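Local coordinates for protein phospho-2-dehydro-3-deoxyheptonate aldolase (Francisella tularensis, PDB 3TQK) that probably catalyses the stereospecific condensation of phosphoenolpyruvate with D-erythrose 4-phosphate to give DAHP, the first step of chorismate biosynthesis, at residues Asn42-Asn47 / Asn225-Leu230. Residues are numbered along the deposited sequence; the frame is centred on the assembly and turned at random.
Sequences NIIHGN and NGHVIL
At the edge of the His45 imidazole, NE2 donates to OD1 of Asn225, which lies near the ring plane at 2.8 Å from NE2, and the amide plane stands at 82° to the ring. The hydrogen bond is weak, its N-H...O angle only 128°, although the atoms lie close; the same NE2 also has a weak bond to the backbone O of Gln224, so one donor is divided between two neighbouring acceptors. The second imidazole, His227, is approached obliquely by the tip of Ile44, whose CD1 is 3.8 Å from CD2 of His227 and equally 3.8 Å from the carbonyl O of Asn225. CG1 of Ile44 is anti to its own carbonyl carbon and beside the backbone N, and the branch runs out to CD1 at the start of the strand, crossing the His227 side chain at about a right angle. Rotation of the His227 ring is fixed from both nitrogens: ND1 donates to the O of Val228 at 2.9 Å, nearly straight at 166° and close to the ring plane, while NE2 is hydrogen-bonded to NE1 of Trp156, and Phe294 meets this imidazole edge-to-face. The helix stops beside the contact in a Schellman motif: Gly46 has positive phi, its N bonds back to the O of Ile43 at 3.1 Å, and N of Asn47 makes a weak bond to the O of Asn42 at 2.8 Å. The C-terminal end of helix 27-45 thus packs against the N-terminal end of strand 226-230, one of eight parallel strands closing the TIM barrel of a class-I DAHP synthase.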
loop_
_atom_site.group_PDB
_atom_site.type_symbol
_atom_site.label_atom_id
_atom_site.label_comp_id
_atom_site.label_asym_id
_atom_site.label_seq_id
_atom_site.Cartn_x
_atom_site.Cartn_y
_atom_site.Cartn_z
ATOM N N ASN A 42 19.848 -16.818 -9.650
ATOM C CA ASN A 42 20.553 -18.021 -9.213
ATOM C C ASN A 42 21.046 -17.928 -7.778
ATOM O O ASN A 42 21.003 -18.908 -7.039
ATOM C CB ASN A 42 21.719 -18.316 -10.144
ATOM C CG ASN A 42 21.272 -18.961 -11.443
ATOM O OD1 ASN A 42 20.492 -19.917 -11.437
ATOM N ND2 ASN A 42 21.794 -18.472 -12.558
ATOM N N ILE A 43 21.515 -16.755 -7.381
ATOM C CA ILE A 43 21.878 -16.546 -5.986
ATOM C C ILE A 43 20.635 -16.667 -5.079
ATOM O O ILE A 43 20.683 -17.357 -4.073
ATOM C CB ILE A 43 22.606 -15.220 -5.785
ATOM C CG1 ILE A 43 23.970 -15.270 -6.489
ATOM C CG2 ILE A 43 22.800 -14.947 -4.313
ATOM C CD1 ILE A 43 24.624 -13.897 -6.709
ATOM N N ILE A 44 19.526 -16.041 -5.467
ATOM C CA ILE A 44 18.273 -16.070 -4.679
ATOM C C ILE A 44 17.760 -17.500 -4.449
ATOM O O ILE A 44 17.246 -17.820 -3.369
ATOM C CB ILE A 44 17.138 -15.227 -5.363
ATOM C CG1 ILE A 44 17.429 -13.731 -5.257
ATOM C CG2 ILE A 44 15.782 -15.510 -4.728
ATOM C CD1 ILE A 44 16.596 -12.836 -6.205
ATOM N N HIS A 45 17.921 -18.351 -5.465
ATOM C CA HIS A 45 17.462 -19.734 -5.425
ATOM C C HIS A 45 18.506 -20.710 -4.902
ATOM O O HIS A 45 18.223 -21.897 -4.752
ATOM C CB HIS A 45 17.011 -20.170 -6.815
ATOM C CG HIS A 45 15.669 -19.640 -7.200
ATOM N ND1 HIS A 45 14.499 -20.313 -6.927
ATOM C CD2 HIS A 45 15.311 -18.508 -7.847
ATOM C CE1 HIS A 45 13.477 -19.614 -7.382
ATOM N NE2 HIS A 45 13.941 -18.513 -7.947
ATOM N N GLY A 46 19.710 -20.219 -4.628
ATOM C CA GLY A 46 20.735 -21.028 -3.982
ATOM C C GLY A 46 21.644 -21.776 -4.930
ATOM O O GLY A 46 22.518 -22.525 -4.485
ATOM N N ASN A 47 21.459 -21.565 -6.229
ATOM C CA ASN A 47 22.250 -22.246 -7.242
ATOM C C ASN A 47 23.657 -21.661 -7.444
ATOM O O ASN A 47 24.492 -22.257 -8.142
ATOM C CB ASN A 47 21.466 -22.284 -8.552
ATOM C CG ASN A 47 20.161 -23.056 -8.412
ATOM O OD1 ASN A 47 20.103 -24.079 -7.716
ATOM N ND2 ASN A 47 19.112 -22.579 -9.065
ATOM N N ASN A 225 11.139 -15.182 -8.623
ATOM C CA ASN A 225 12.375 -14.702 -8.003
ATOM C C ASN A 225 12.127 -13.695 -6.873
ATOM O O ASN A 225 12.859 -12.712 -6.710
ATOM C CB ASN A 225 13.295 -14.125 -9.074
ATOM C CG ASN A 225 13.691 -15.157 -10.099
ATOM O OD1 ASN A 225 13.983 -16.313 -9.747
ATOM N ND2 ASN A 225 13.699 -14.766 -11.370
ATOM N N GLY A 226 11.086 -13.964 -6.091
ATOM C CA GLY A 226 10.739 -13.152 -4.943
ATOM C C GLY A 226 11.336 -13.735 -3.682
ATOM O O GLY A 226 11.465 -14.956 -3.539
ATOM N N HIS A 227 11.685 -12.863 -2.749
ATOM C CA HIS A 227 12.251 -13.301 -1.482
ATOM C C HIS A 227 12.026 -12.245 -0.402
ATOM O O HIS A 227 11.685 -11.098 -0.695
ATOM C CB HIS A 227 13.738 -13.513 -1.655
ATOM C CG HIS A 227 14.474 -12.245 -1.925
ATOM N ND1 HIS A 227 14.907 -11.412 -0.915
ATOM C CD2 HIS A 227 14.797 -11.637 -3.087
ATOM C CE1 HIS A 227 15.483 -10.353 -1.449
ATOM N NE2 HIS A 227 15.430 -10.464 -2.765
ATOM N N VAL A 228 12.263 -12.638 0.840
ATOM C CA VAL A 228 12.129 -11.752 1.984
ATOM C C VAL A 228 13.409 -10.949 2.197
ATOM O O VAL A 228 14.524 -11.443 1.945
ATOM C CB VAL A 228 11.823 -12.561 3.267
ATOM C CG1 VAL A 228 11.796 -11.668 4.494
ATOM C CG2 VAL A 228 10.506 -13.283 3.105
ATOM N N ILE A 229 13.228 -9.701 2.626
ATOM C CA ILE A 229 14.302 -8.872 3.154
ATOM C C ILE A 229 14.007 -8.654 4.621
ATOM O O ILE A 229 12.931 -8.172 4.956
ATOM C CB ILE A 229 14.351 -7.485 2.484
ATOM C CG1 ILE A 229 14.506 -7.616 0.968
ATOM C CG2 ILE A 229 15.491 -6.634 3.095
ATOM C CD1 ILE A 229 14.126 -6.368 0.207
ATOM N N LEU A 230 14.954 -8.991 5.490
ATOM C CA LEU A 230 14.811 -8.754 6.932
ATOM C C LEU A 230 15.458 -7.407 7.271
ATOM O O LEU A 230 16.618 -7.185 6.963
ATOM C CB LEU A 230 15.453 -9.881 7.740
ATOM C CG LEU A 230 14.868 -11.292 7.566
ATOM C CD1 LEU A 230 15.750 -12.332 8.256
ATOM C CD2 LEU A 230 13.429 -11.370 8.077
#